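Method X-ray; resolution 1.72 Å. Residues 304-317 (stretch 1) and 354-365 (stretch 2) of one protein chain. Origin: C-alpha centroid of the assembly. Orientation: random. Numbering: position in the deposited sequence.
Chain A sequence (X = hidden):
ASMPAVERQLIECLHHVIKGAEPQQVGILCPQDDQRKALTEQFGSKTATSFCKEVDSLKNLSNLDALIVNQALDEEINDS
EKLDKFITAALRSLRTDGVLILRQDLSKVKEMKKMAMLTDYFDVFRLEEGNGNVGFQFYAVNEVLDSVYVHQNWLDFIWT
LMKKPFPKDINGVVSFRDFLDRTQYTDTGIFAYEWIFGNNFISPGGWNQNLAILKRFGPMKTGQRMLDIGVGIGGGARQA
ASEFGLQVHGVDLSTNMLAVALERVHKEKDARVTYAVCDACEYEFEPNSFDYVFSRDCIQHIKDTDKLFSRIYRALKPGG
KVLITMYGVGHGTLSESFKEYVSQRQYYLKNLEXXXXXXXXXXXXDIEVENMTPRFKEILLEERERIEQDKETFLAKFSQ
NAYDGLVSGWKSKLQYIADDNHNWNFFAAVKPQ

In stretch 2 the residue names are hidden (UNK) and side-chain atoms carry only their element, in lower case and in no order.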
# COMPACT_ATOMS: atom_id res chain seq x y z
N ASP A 304 14.41 -0.40 7.26
CA ASP A 304 14.39 -1.17 8.51
C ASP A 304 13.94 -2.60 8.31
O ASP A 304 12.81 -2.95 8.65
CB ASP A 304 13.51 -0.48 9.57
CG ASP A 304 13.86 -0.89 10.99
OD1 ASP A 304 14.46 -1.97 11.19
OD2 ASP A 304 13.54 -0.12 11.92
N THR A 305 14.83 -3.45 7.79
CA THR A 305 14.49 -4.86 7.58
C THR A 305 14.11 -5.59 8.88
O THR A 305 13.18 -6.40 8.89
CB THR A 305 15.66 -5.60 6.90
OG1 THR A 305 16.16 -4.80 5.83
CG2 THR A 305 15.19 -6.94 6.36
N ASP A 306 14.83 -5.30 9.97
CA ASP A 306 14.49 -5.88 11.28
C ASP A 306 13.03 -5.62 11.67
O ASP A 306 12.31 -6.54 12.09
CB ASP A 306 15.42 -5.35 12.36
CG ASP A 306 15.07 -5.87 13.75
OD1 ASP A 306 14.33 -5.18 14.49
OD2 ASP A 306 15.55 -6.98 14.11
N LYS A 307 12.59 -4.37 11.56
CA LYS A 307 11.22 -4.03 11.92
C LYS A 307 10.25 -4.76 11.00
O LYS A 307 9.26 -5.31 11.46
CB LYS A 307 10.98 -2.51 11.86
CG LYS A 307 9.53 -2.12 12.16
CD LYS A 307 9.27 -0.64 11.96
CE LYS A 307 9.76 0.19 13.14
NZ LYS A 307 9.14 1.55 13.16
N LEU A 308 10.54 -4.76 9.71
CA LEU A 308 9.68 -5.42 8.73
C LEU A 308 9.54 -6.89 9.04
O LEU A 308 8.44 -7.43 9.04
CB LEU A 308 10.22 -5.25 7.32
CG LEU A 308 9.38 -5.94 6.25
CD1 LEU A 308 8.04 -5.25 6.08
CD2 LEU A 308 10.15 -5.95 4.94
N PHE A 309 10.67 -7.55 9.30
CA PHE A 309 10.64 -8.98 9.58
C PHE A 309 9.89 -9.31 10.87
O PHE A 309 9.19 -10.32 10.92
CB PHE A 309 12.06 -9.59 9.60
CG PHE A 309 12.60 -9.94 8.22
CD1 PHE A 309 12.19 -9.24 7.09
CD2 PHE A 309 13.50 -10.98 8.06
CE1 PHE A 309 12.70 -9.56 5.83
CE2 PHE A 309 14.00 -11.31 6.81
CZ PHE A 309 13.59 -10.60 5.69
N SER A 310 10.00 -8.46 11.89
CA SER A 310 9.25 -8.70 13.13
C SER A 310 7.75 -8.52 12.91
O SER A 310 6.93 -9.25 13.48
CB SER A 310 9.72 -7.77 14.26
OG SER A 310 9.25 -6.45 14.03
N ARG A 311 7.38 -7.55 12.06
CA ARG A 311 5.98 -7.35 11.72
C ARG A 311 5.40 -8.52 10.91
O ARG A 311 4.26 -8.94 11.12
CB ARG A 311 5.81 -6.05 10.93
CG ARG A 311 6.13 -4.79 11.70
CD ARG A 311 5.07 -3.75 11.39
NE ARG A 311 5.26 -2.49 12.12
CZ ARG A 311 5.25 -2.38 13.44
NH1 ARG A 311 5.09 -3.46 14.20
NH2 ARG A 311 5.42 -1.19 14.01
N ILE A 312 6.20 -9.04 9.99
CA ILE A 312 5.81 -10.22 9.22
C ILE A 312 5.64 -11.43 10.14
O ILE A 312 4.65 -12.15 10.06
CB ILE A 312 6.86 -10.53 8.13
CG1 ILE A 312 6.78 -9.50 7.01
CG2 ILE A 312 6.69 -11.95 7.59
CD1 ILE A 312 7.91 -9.60 6.00
N TYR A 313 6.62 -11.65 11.03
CA TYR A 313 6.53 -12.73 11.99
C TYR A 313 5.25 -12.63 12.82
O TYR A 313 4.56 -13.63 13.04
CB TYR A 313 7.77 -12.70 12.90
CG TYR A 313 7.89 -13.86 13.84
CD1 TYR A 313 8.68 -14.96 13.51
CD2 TYR A 313 7.23 -13.87 15.06
CE1 TYR A 313 8.80 -16.03 14.38
CE2 TYR A 313 7.35 -14.95 15.94
CZ TYR A 313 8.14 -16.02 15.58
OH TYR A 313 8.27 -17.09 16.44
N ARG A 314 4.93 -11.43 13.27
CA ARG A 314 3.74 -11.20 14.09
C ARG A 314 2.45 -11.55 13.33
O ARG A 314 1.54 -12.18 13.89
CB ARG A 314 3.69 -9.73 14.52
CG ARG A 314 2.43 -9.32 15.27
CD ARG A 314 2.52 -7.86 15.70
NE ARG A 314 1.34 -7.43 16.45
CZ ARG A 314 0.23 -6.98 15.88
NH1 ARG A 314 0.15 -6.90 14.56
NH2 ARG A 314 -0.80 -6.61 16.63
N ALA A 315 2.40 -11.18 12.05
CA ALA A 315 1.18 -11.34 11.26
C ALA A 315 0.93 -12.78 10.81
O ALA A 315 -0.20 -13.16 10.55
CB ALA A 315 1.21 -10.41 10.05
N LEU A 316 2.00 -13.58 10.72
CA LEU A 316 1.86 -14.98 10.31
C LEU A 316 1.23 -15.83 11.40
O LEU A 316 1.50 -15.62 12.59
CB LEU A 316 3.23 -15.58 9.97
CG LEU A 316 3.84 -15.26 8.62
CD1 LEU A 316 5.31 -15.70 8.57
CD2 LEU A 316 3.06 -15.97 7.53
N LYS A 317 0.39 -16.78 10.99
CA LYS A 317 -0.03 -17.86 11.88
C LYS A 317 1.19 -18.71 12.25
O LYS A 317 2.13 -18.81 11.46
CB LYS A 317 -1.06 -18.75 11.16
CG LYS A 317 -2.31 -18.00 10.73
CD LYS A 317 -3.15 -18.75 9.67
CE LYS A 317 -3.59 -20.12 10.16
NZ LYS A 317 -4.53 -20.78 9.19
N UNK A 354 23.07 -11.19 5.41
CA UNK A 354 22.40 -10.23 6.28
C UNK A 354 20.94 -10.59 6.48
O UNK A 354 20.41 -10.49 7.59
c UNK A 354 24.21 -7.02 5.08
n UNK A 354 24.88 -6.07 5.70
c UNK A 354 23.98 -8.30 5.85
o UNK A 354 23.79 -6.89 3.93
c UNK A 354 22.55 -8.82 5.71
N UNK A 355 20.28 -11.00 5.40
CA UNK A 355 18.89 -11.41 5.47
C UNK A 355 18.74 -12.61 6.40
O UNK A 355 17.85 -12.65 7.24
c UNK A 355 18.33 -10.45 3.23
c UNK A 355 16.94 -12.30 4.15
c UNK A 355 17.40 -9.38 3.80
c UNK A 355 18.35 -11.73 4.07
N UNK A 356 19.64 -13.59 6.27
CA UNK A 356 19.54 -14.77 7.14
C UNK A 356 19.75 -14.41 8.62
O UNK A 356 19.05 -14.94 9.48
o UNK A 356 21.76 -18.12 5.78
c UNK A 356 20.52 -15.86 6.70
o UNK A 356 21.08 -19.44 7.40
c UNK A 356 20.28 -17.19 7.41
c UNK A 356 21.10 -18.33 6.82
N UNK A 357 20.70 -13.52 8.90
CA UNK A 357 20.96 -13.05 10.27
C UNK A 357 19.71 -12.45 10.89
O UNK A 357 19.34 -12.76 12.03
o UNK A 357 24.04 -10.20 9.72
c UNK A 357 23.48 -12.51 10.03
c UNK A 357 24.46 -11.38 9.72
o UNK A 357 25.64 -11.68 9.46
c UNK A 357 22.07 -12.00 10.27
N UNK A 358 19.06 -11.57 10.13
CA UNK A 358 17.85 -10.90 10.61
C UNK A 358 16.72 -11.90 10.82
O UNK A 358 15.99 -11.84 11.81
c UNK A 358 18.41 -7.72 8.47
c UNK A 358 17.44 -9.77 9.65
c UNK A 358 16.11 -9.16 10.08
c UNK A 358 18.53 -8.70 9.62
N UNK A 359 16.59 -12.86 9.91
CA UNK A 359 15.50 -13.83 10.01
C UNK A 359 15.69 -14.72 11.23
O UNK A 359 14.72 -15.06 11.91
c UNK A 359 15.40 -14.66 8.74
N UNK A 360 16.93 -15.11 11.51
CA UNK A 360 17.22 -15.90 12.70
C UNK A 360 16.88 -15.13 13.99
O UNK A 360 16.24 -15.68 14.90
n UNK A 360 20.81 -18.97 10.12
c UNK A 360 20.01 -18.44 12.39
c UNK A 360 18.68 -16.34 12.73
c UNK A 360 19.00 -17.48 11.78
c UNK A 360 20.36 -19.54 11.41
N UNK A 361 17.31 -13.88 14.05
CA UNK A 361 17.04 -13.02 15.22
C UNK A 361 15.55 -12.85 15.46
O UNK A 361 15.08 -12.86 16.60
c UNK A 361 17.43 -10.65 16.16
n UNK A 361 16.78 -10.05 19.24
c UNK A 361 17.71 -11.65 15.03
c UNK A 361 18.27 -10.95 17.40
c UNK A 361 18.07 -9.89 18.49
N UNK A 362 14.80 -12.71 14.36
CA UNK A 362 13.35 -12.56 14.41
C UNK A 362 12.65 -13.80 14.95
O UNK A 362 11.59 -13.73 15.58
o UNK A 362 13.46 -11.09 12.49
c UNK A 362 11.31 -12.00 13.07
c UNK A 362 12.81 -12.25 13.01
N UNK A 363 13.25 -14.96 14.71
CA UNK A 363 12.70 -16.19 15.25
C UNK A 363 12.19 -17.17 14.21
O UNK A 363 11.58 -18.19 14.55
N UNK A 364 12.44 -16.86 12.93
CA UNK A 364 12.07 -17.76 11.84
C UNK A 364 12.92 -19.03 11.86
O UNK A 364 14.08 -19.01 12.28
c UNK A 364 8.89 -15.52 9.64
c UNK A 364 10.46 -13.75 9.98
c UNK A 364 11.17 -16.04 10.21
c UNK A 364 11.45 -14.68 10.25
c UNK A 364 9.19 -14.18 9.68
c UNK A 364 12.24 -17.06 10.50
c UNK A 364 9.87 -16.45 9.90
N UNK A 365 12.32 -20.14 11.42
CA UNK A 365 13.04 -21.41 11.27
C UNK A 365 12.94 -21.88 9.82
O UNK A 365 12.28 -21.23 9.01
c UNK A 365 10.99 -22.72 11.97
c UNK A 365 12.48 -22.51 12.21
c UNK A 365 12.71 -22.13 13.66
c UNK A 365 10.42 -24.01 12.59
O HOH W 1 13.23 -8.74 13.75
O HOH W 2 15.38 -8.18 16.73

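Position 354 carries three side-chain carbons, the last bonded to one oxygen and one nitrogen; this terminal amide marks Gln354, which lies out of reach of stretch 1. At 355 four carbons fork at the first, one arm two carbons long, and the end of the chain approaches Thr305 and the ring of Phe309. This is Ile355, whose CG2 lies 4.1 Å from Phe309 CZ, near the ring plane.

Positions 356 and 357 each have three carbons ending in two oxygens, the carboxylates of Glu356 and Glu357; neither touches stretch 1. Position 358 repeats the forked four-carbon pattern and points toward stretch 1, against Thr305, Asp306 and Phe309. It is Ile358: CD1 reaches 3.8 Å from Thr305 CB, and CG2 lies 3.8 Å from Phe309 CD2. A single carbon at 359 defines Ala359, whose CB is 4.1 Å from Phe309 CE2; the ring edge also lies close to the helix backbone, with Phe309 CD2 4.0 Å from Ala359 CA.

Positions 360 and 361 both show four carbons in a row ending in nitrogen. Lys360 turns back along its own helix, its NZ forming a salt bridge with Glu356 OE2 at 2.8 Å. The CA-to-CB bond of Lys361 points sideways to stretch 1, and a water links its NZ, weakly, to Asp306 OD2.

At 362 one carbon bears an oxygen and a carbon, packed against Phe309, Ser310 and Tyr313. This is Thr362; its CG2 sits 3.6 Å from Tyr313 CB, while OG1 donates to Ile358 O at 2.7 Å and accepts from a water that also donates to Asp306 O. Position 363 has no side-chain atoms, and its phi is positive: Gly363 ends the helix. A CB here would lie 3.3 Å from Tyr313 CE1 and would also jam against the preceding carbonyl oxygen.

At 364 one carbon leads to a six-carbon ring with no hydroxyl, packed against Phe309, Ile312, Tyr313 and Leu316; this is Phe364. Its CE1 lies 3.7 Å from Leu316 CD1. Position 365 has four carbons forked at the first, with a two-carbon arm; Ile365 makes no contact.

The helices cross at -46°, with no direct hydrogen bond between the stretches, so packing dominates the contact. Phe309 fits as a knob among Ile355, Ile358, Ala359 and Thr362. Beyond the helix end, Phe364 receives the edge of Tyr313 on its face, centroids 5.2 Å apart, while waters bridge the polar margin at Asp306.

Stretch 2 354-365: QIEEIAKKTGFI
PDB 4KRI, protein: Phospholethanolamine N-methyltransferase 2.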